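Local coordinates for protein enoyl-CoA hydratase (Mycobacterium avium, PDB 3OC7) that probably hydrates enoyl-CoA thioesters during fatty acid breakdown, as a member of the crotonase family, at residues 90-93 / 94-98; 224-227 / 228-232. All coordinates share one frame; numbering follows the deposited sequence. Where two conformers were deposited one is given.

Contact 1: residues 90-93 / 94-98; sequences AVER and AREMA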
ATOM      1  N   ALA A  90     -13.547  28.523  11.121  1.00 20.50           N
ATOM      2  CA  ALA A  90     -12.929  27.181  11.103  1.00 18.76           C
ATOM      3  C   ALA A  90     -13.252  26.363   9.838  1.00 17.94           C
ATOM      4  O   ALA A  90     -12.351  25.739   9.268  1.00 16.47           O
ATOM      5  CB  ALA A  90     -13.298  26.385  12.360  1.00 18.89           C
ATOM      6  N   VAL A  91     -14.512  26.373   9.394  1.00 16.78           N
ATOM      7  CA  VAL A  91     -14.895  25.646   8.163  1.00 16.43           C
ATOM      8  C   VAL A  91     -14.202  26.221   6.907  1.00 16.51           C
ATOM      9  O   VAL A  91     -13.767  25.464   6.023  1.00 15.35           O
ATOM     10  CB  VAL A  91     -16.454  25.486   8.002  1.00 15.75           C
ATOM     11  CG1 VAL A  91     -17.136  26.817   7.621  1.00 18.22           C
ATOM     12  CG2 VAL A  91     -16.781  24.379   7.003  1.00 16.55           C
ATOM     13  N   GLU A  92     -14.082  27.548   6.827  1.00 16.87           N
ATOM     14  CA  GLU A  92     -13.377  28.201   5.717  0.50 17.18           C
ATOM     15  C   GLU A  92     -11.872  27.935   5.735  1.00 16.71           C
ATOM     16  O   GLU A  92     -11.248  27.763   4.687  1.00 16.60           O
ATOM     17  CB  GLU A  92     -13.636  29.711   5.707  0.50 17.72           C
ATOM     18  CG  GLU A  92     -14.963  30.123   5.086  0.50 19.64           C
ATOM     19  CD  GLU A  92     -15.300  29.363   3.810  0.50 21.61           C
ATOM     20  OE1 GLU A  92     -14.494  29.359   2.846  0.50 21.08           O
ATOM     21  OE2 GLU A  92     -16.389  28.774   3.769  0.50 23.40           O
ATOM     22  N   ARG A  93     -11.271  27.908   6.931  1.00 16.71           N
ATOM     23  CA  ARG A  93      -9.841  27.556   7.063  1.00 16.08           C
ATOM     24  C   ARG A  93      -9.556  26.142   6.498  1.00 14.65           C
ATOM     25  O   ARG A  93      -8.538  25.911   5.802  1.00 14.13           O
ATOM     26  CB  ARG A  93      -9.347  27.648   8.526  1.00 17.25           C
ATOM     27  CG  ARG A  93      -9.100  29.060   9.079  1.00 21.39           C
ATOM     28  CD  ARG A  93      -8.196  29.004  10.326  1.00 24.35           C
ATOM     29  NE  ARG A  93      -8.749  28.200  11.424  1.00 26.07           N
ATOM     30  CZ  ARG A  93      -9.630  28.650  12.317  1.00 26.31           C
ATOM     31  NH1 ARG A  93     -10.076  29.898  12.247  1.00 27.10           N
ATOM     32  NH2 ARG A  93     -10.073  27.846  13.276  1.00 26.71           N
ATOM     33  N   ALA A  94     -10.442  25.195   6.814  1.00 13.81           N
ATOM     34  CA  ALA A  94     -10.323  23.820   6.304  1.00 12.77           C
ATOM     35  C   ALA A  94     -10.487  23.715   4.778  1.00 12.29           C
ATOM     36  O   ALA A  94      -9.654  23.057   4.116  1.00 10.82           O
ATOM     37  CB  ALA A  94     -11.302  22.894   7.014  1.00 12.71           C
ATOM     38  N   ARG A  95     -11.508  24.391   4.225  1.00 11.50           N
ATOM     39  CA  ARG A  95     -11.702  24.444   2.756  1.00 11.59           C
ATOM     40  C   ARG A  95     -10.493  25.082   2.032  1.00 11.43           C
ATOM     41  O   ARG A  95     -10.077  24.607   0.965  1.00 11.93           O
ATOM     42  CB  ARG A  95     -13.022  25.162   2.363  1.00 11.53           C
ATOM     43  CG  ARG A  95     -14.319  24.456   2.791  1.00 12.14           C
ATOM     44  CD  ARG A  95     -15.556  25.137   2.169  1.00 15.39           C
ATOM     45  NE  ARG A  95     -16.822  24.647   2.728  1.00 14.86           N
ATOM     46  CZ  ARG A  95     -17.714  25.394   3.384  1.00 14.89           C
ATOM     47  NH1 ARG A  95     -17.495  26.691   3.581  1.00 15.94           N
ATOM     48  NH2 ARG A  95     -18.836  24.842   3.848  1.00 15.32           N
ATOM     49  N   GLU A  96      -9.927  26.137   2.606  1.00 11.52           N
ATOM     50  CA  GLU A  96      -8.736  26.789   2.071  1.00 12.53           C
ATOM     51  C   GLU A  96      -7.479  25.880   2.058  1.00 11.56           C
ATOM     52  O   GLU A  96      -6.684  25.914   1.091  1.00 12.03           O
ATOM     53  CB  GLU A  96      -8.511  28.144   2.773  1.00 13.87           C
ATOM     54  CG  GLU A  96      -9.546  29.197   2.295  1.00 18.24           C
ATOM     55  CD  GLU A  96      -9.651  30.436   3.178  1.00 23.30           C
ATOM     56  OE1 GLU A  96      -8.911  30.538   4.178  1.00 27.48           O
ATOM     57  OE2 GLU A  96     -10.493  31.318   2.857  1.00 26.41           O
ATOM     58  N   MET A  97      -7.315  25.054   3.098  1.00 11.84           N
ATOM     59  CA  MET A  97      -6.265  24.035   3.114  1.00 12.15           C
ATOM     60  C   MET A  97      -6.449  22.984   2.003  1.00 11.49           C
ATOM     61  O   MET A  97      -5.485  22.671   1.287  1.00 11.68           O
ATOM     62  CB  MET A  97      -6.153  23.372   4.502  1.00 12.83           C
ATOM     63  CG  MET A  97      -4.929  22.444   4.653  1.00 15.89           C
ATOM     64  SD  MET A  97      -3.373  23.335   4.343  1.00 24.01           S
ATOM     65  CE  MET A  97      -2.205  22.003   4.108  1.00 22.03           C
ATOM     66  N   ALA A  98      -7.671  22.465   1.837  1.00 11.39           N
ATOM     67  CA  ALA A  98      -7.975  21.527   0.742  1.00 11.89           C
ATOM     68  C   ALA A  98      -7.693  22.113  -0.650  1.00 11.86           C
ATOM     69  O   ALA A  98      -7.102  21.433  -1.513  1.00 12.19           O
ATOM     70  CB  ALA A  98      -9.427  21.031   0.844  1.00 12.28           C
TER
HETATM   71  O   HOH W   1     -12.260  30.916   0.876  1.00 45.62           O

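Contact 2: residues 224-227 / 228-232; sequences AAVL and ERFDR. With EDO (1,2-ethanediol), chain B.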
ATOM      1  N   ALA A 224      -4.677  10.501 -10.337  1.00 12.34           N
ATOM      2  CA  ALA A 224      -6.103  10.262 -10.623  1.00 12.91           C
ATOM      3  C   ALA A 224      -6.896   9.779  -9.404  1.00 13.32           C
ATOM      4  O   ALA A 224      -7.972  10.324  -9.098  1.00 14.11           O
ATOM      5  CB  ALA A 224      -6.268   9.289 -11.810  1.00 13.59           C
ATOM      6  N   ALA A 225      -6.357   8.789  -8.686  1.00 14.27           N
ATOM      7  CA  ALA A 225      -7.037   8.246  -7.482  1.00 14.83           C
ATOM      8  C   ALA A 225      -7.125   9.257  -6.323  1.00 14.26           C
ATOM      9  O   ALA A 225      -8.132   9.296  -5.590  1.00 15.58           O
ATOM     10  CB  ALA A 225      -6.373   6.943  -7.004  1.00 15.37           C
ATOM     11  N   VAL A 226      -6.082  10.074  -6.161  1.00 13.91           N
ATOM     12  CA  VAL A 226      -6.062  11.153  -5.156  1.00 13.31           C
ATOM     13  C   VAL A 226      -7.157  12.209  -5.424  1.00 12.53           C
ATOM     14  O   VAL A 226      -7.912  12.576  -4.503  1.00 12.15           O
ATOM     15  CB  VAL A 226      -4.646  11.819  -5.038  1.00 12.78           C
ATOM     16  CG1 VAL A 226      -4.643  12.976  -4.028  1.00 13.49           C
ATOM     17  CG2 VAL A 226      -3.590  10.771  -4.625  1.00 13.73           C
ATOM     18  N   LEU A 227      -7.292  12.655  -6.675  1.00 12.40           N
ATOM     19  CA  LEU A 227      -8.314  13.653  -7.011  1.00 12.56           C
ATOM     20  C   LEU A 227      -9.765  13.126  -6.818  1.00 13.69           C
ATOM     21  O   LEU A 227     -10.669  13.896  -6.424  1.00 13.85           O
ATOM     22  CB  LEU A 227      -8.066  14.216  -8.418  1.00 11.85           C
ATOM     23  CG  LEU A 227      -6.764  15.033  -8.546  1.00 11.66           C
ATOM     24  CD1 LEU A 227      -6.387  15.297 -10.011  1.00 13.27           C
ATOM     25  CD2 LEU A 227      -6.871  16.332  -7.752  1.00 11.77           C
ATOM     26  N   GLU A 228      -9.962  11.821  -7.046  1.00 15.07           N
ATOM     27  CA  GLU A 228     -11.261  11.172  -6.798  0.50 15.86           C
ATOM     28  C   GLU A 228     -11.650  11.227  -5.323  1.00 15.48           C
ATOM     29  O   GLU A 228     -12.846  11.422  -4.995  1.00 15.60           O
ATOM     30  CB  GLU A 228     -11.260   9.710  -7.261  0.50 16.32           C
ATOM     31  CG  GLU A 228     -11.211   9.504  -8.759  0.50 18.79           C
ATOM     32  CD  GLU A 228     -11.030   8.037  -9.135  0.50 22.57           C
ATOM     33  OE1 GLU A 228     -11.787   7.181  -8.618  0.50 25.39           O
ATOM     34  OE2 GLU A 228     -10.128   7.734  -9.946  0.50 24.70           O
ATOM     35  N   ARG A 229     -10.661  11.070  -4.437  1.00 15.36           N
ATOM     36  CA  ARG A 229     -10.867  11.146  -2.974  1.00 14.16           C
ATOM     37  C   ARG A 229     -11.277  12.568  -2.531  1.00 13.74           C
ATOM     38  O   ARG A 229     -12.199  12.723  -1.707  1.00 12.94           O
ATOM     39  CB  ARG A 229      -9.617  10.632  -2.213  1.00 14.90           C
ATOM     40  CG  ARG A 229      -9.751  10.585  -0.685  1.00 15.71           C
ATOM     41  CD  ARG A 229      -8.443  10.222   0.032  1.00 16.20           C
ATOM     42  NE  ARG A 229      -8.025   8.836  -0.212  1.00 19.05           N
ATOM     43  CZ  ARG A 229      -8.223   7.817   0.622  1.00 20.73           C
ATOM     44  NH1 ARG A 229      -8.843   7.998   1.781  1.00 21.32           N
ATOM     45  NH2 ARG A 229      -7.785   6.607   0.287  1.00 22.78           N
ATOM     46  N   PHE A 230     -10.619  13.594  -3.087  1.00 13.07           N
ATOM     47  CA  PHE A 230     -11.024  15.001  -2.881  1.00 12.92           C
ATOM     48  C   PHE A 230     -12.499  15.214  -3.300  1.00 13.11           C
ATOM     49  O   PHE A 230     -13.286  15.807  -2.546  1.00 12.91           O
ATOM     50  CB  PHE A 230     -10.126  15.981  -3.676  1.00 12.13           C
ATOM     51  CG  PHE A 230      -8.800  16.366  -3.001  1.00 10.85           C
ATOM     52  CD1 PHE A 230      -7.731  15.477  -2.939  1.00 10.98           C
ATOM     53  CD2 PHE A 230      -8.612  17.677  -2.501  1.00 11.75           C
ATOM     54  CE1 PHE A 230      -6.495  15.863  -2.361  1.00 10.30           C
ATOM     55  CE2 PHE A 230      -7.384  18.088  -1.921  1.00 11.23           C
ATOM     56  CZ  PHE A 230      -6.316  17.177  -1.854  1.00  9.72           C
ATOM     57  N   ASP A 231     -12.877  14.736  -4.492  1.00 14.23           N
ATOM     58  CA  ASP A 231     -14.262  14.862  -4.982  1.00 15.62           C
ATOM     59  C   ASP A 231     -15.290  14.261  -3.988  1.00 15.79           C
ATOM     60  O   ASP A 231     -16.314  14.892  -3.699  1.00 16.71           O
ATOM     61  CB  ASP A 231     -14.416  14.191  -6.360  1.00 16.48           C
ATOM     62  CG  ASP A 231     -13.808  14.995  -7.502  1.00 18.57           C
ATOM     63  OD1 ASP A 231     -13.538  16.211  -7.357  1.00 17.50           O
ATOM     64  OD2 ASP A 231     -13.627  14.382  -8.578  1.00 22.38           O
ATOM     65  N   ARG A 232     -15.002  13.061  -3.469  1.00 15.75           N
ATOM     66  CA  ARG A 232     -15.901  12.364  -2.527  1.00 16.36           C
ATOM     67  C   ARG A 232     -15.966  12.953  -1.104  1.00 15.03           C
ATOM     68  O   ARG A 232     -17.064  13.002  -0.509  1.00 15.83           O
ATOM     69  CB  ARG A 232     -15.534  10.874  -2.415  1.00 16.71           C
ATOM     70  CG  ARG A 232     -15.604  10.063  -3.697  1.00 20.56           C
ATOM     71  CD  ARG A 232     -15.484   8.553  -3.404  1.00 23.09           C
ATOM     72  NE  ARG A 232     -14.252   8.191  -2.697  1.00 25.28           N
ATOM     73  CZ  ARG A 232     -13.103   7.847  -3.285  1.00 25.11           C
ATOM     74  NH1 ARG A 232     -13.007   7.801  -4.606  1.00 26.31           N
ATOM     75  NH2 ARG A 232     -12.042   7.542  -2.543  1.00 24.89           N
TER
HETATM   76  C1  EDO B 264     -11.000  10.221   4.166  1.00 26.09           C
HETATM   77  O1  EDO B 264     -10.560  10.283   2.805  1.00 24.77           O
HETATM   78  C2  EDO B 264     -11.175   8.771   4.602  1.00 26.07           C
HETATM   79  O2  EDO B 264     -11.621   8.779   5.966  1.00 25.60           O
HETATM   80  O   HOH W   2      -6.972   7.990  -3.057  1.00 21.32           O
HETATM   81  O   HOH W   3      -9.600   7.147  -4.493  1.00 26.02           O

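Contact 1: residues 90-93 / 94-98
Val91 lays its CG2 methyl over one face of the Arg95 guanidinium, offset toward the rim, with CG2 3.8 Å from Arg95 NH2. The two side chains run next to each other in the same direction, four residues apart on one helix; with chi1 at 73°, CG2 is trans to the backbone N and lies over the arginine one turn on. At the edge of the same guanidinium sits the Glu92 carboxylate, whose OE2 makes a salt bridge with Arg95 NH1; the modelled separation is very short, and Glu92 was deposited in two conformers, so its exact length is doubtful. Carboxylate and guanidinium planes are turned 46° apart. A bend at chi2 (-42°) brings the Glu92 carboxylate round to an arginine whose own chain is extended from CG to NE. The arginine has a second acidic partner: its NE pairs with Glu235, which ties this surface to helix 212-245. Glu92 OE1 lies 4.5 Å from Glu96 OE2, and a water bridges the two like charges, donating to Glu96 OE2 at 2.7 Å and weakly to Glu92 OE1. Ala90, Val91 and Ala94 turn their small side chains to helix 212-245, while Arg93 makes a cation-pi contact with Phe245. Backbone bonds such as Arg95 N to Val91 O (3.1 Å) give the i to i+4 pattern of a regular alpha helix, here helix 86-106 of the crotonase fold.

Contact 2: residues 224-227 / 228-232
Val226 and Phe230, one turn apart on the long helix 212-245 of the crotonase fold, make the apolar part of the contact: Val226 CG1 meets Phe230 CE1 at 3.8 Å, the side chains side by side. CG1 is anti to the backbone N (chi1 178°), which carries it toward the next turn. The ring also brings its edge to the backbone, with Phe230 CD1 3.3 Å from Val226 O, which lies near the ring plane. Beyond the pair, Phe230 packs on Met101 of helix 86-106 and on Leu157, and Val226 on Pro161.

In the backbone, Phe230 N to Val226 O is 3.2 Å. Val226 O also takes a weak, bent bond from Arg229 N, whose main acceptor is Ala225 O.

Asp231 OD1 makes a salt bridge to Arg102 of helix 86-106. Arg232 sets one face of its guanidinium over Arg229 CA, off toward the rim.

Two waters donate to Ala225 O, one of them weakly; the weaker donor accepts from Arg229 NE, the other from Arg232 NH2. A 1,2-ethanediol, probably from the crystallisation liquor, is bonded to Asp233 and to Leu221 O of the second subunit, and Arg229 NH1 donates to its O1 across 3.0 Å near the guanidinium plane.

How the contacts relate
From the N terminus, the chain first passes through contact 1 in helix 86-106 and, well over a hundred residues later, through contact 2 in helix 212-245. Each contact joins successive turns of a single helix, so neither closes a long loop, and the two follow in series without nesting or crossing. Their centres are about 17 Å apart, yet they touch where Ala98 O meets Phe230 CE2 at 3.4 Å. The two helices meet along several turns: Ala90, Val91, Ala94 and Arg95 lie on helix 212-245 beyond contact 2, while Leu227, Phe230 and Asp231 meet helix 86-106 beyond contact 1.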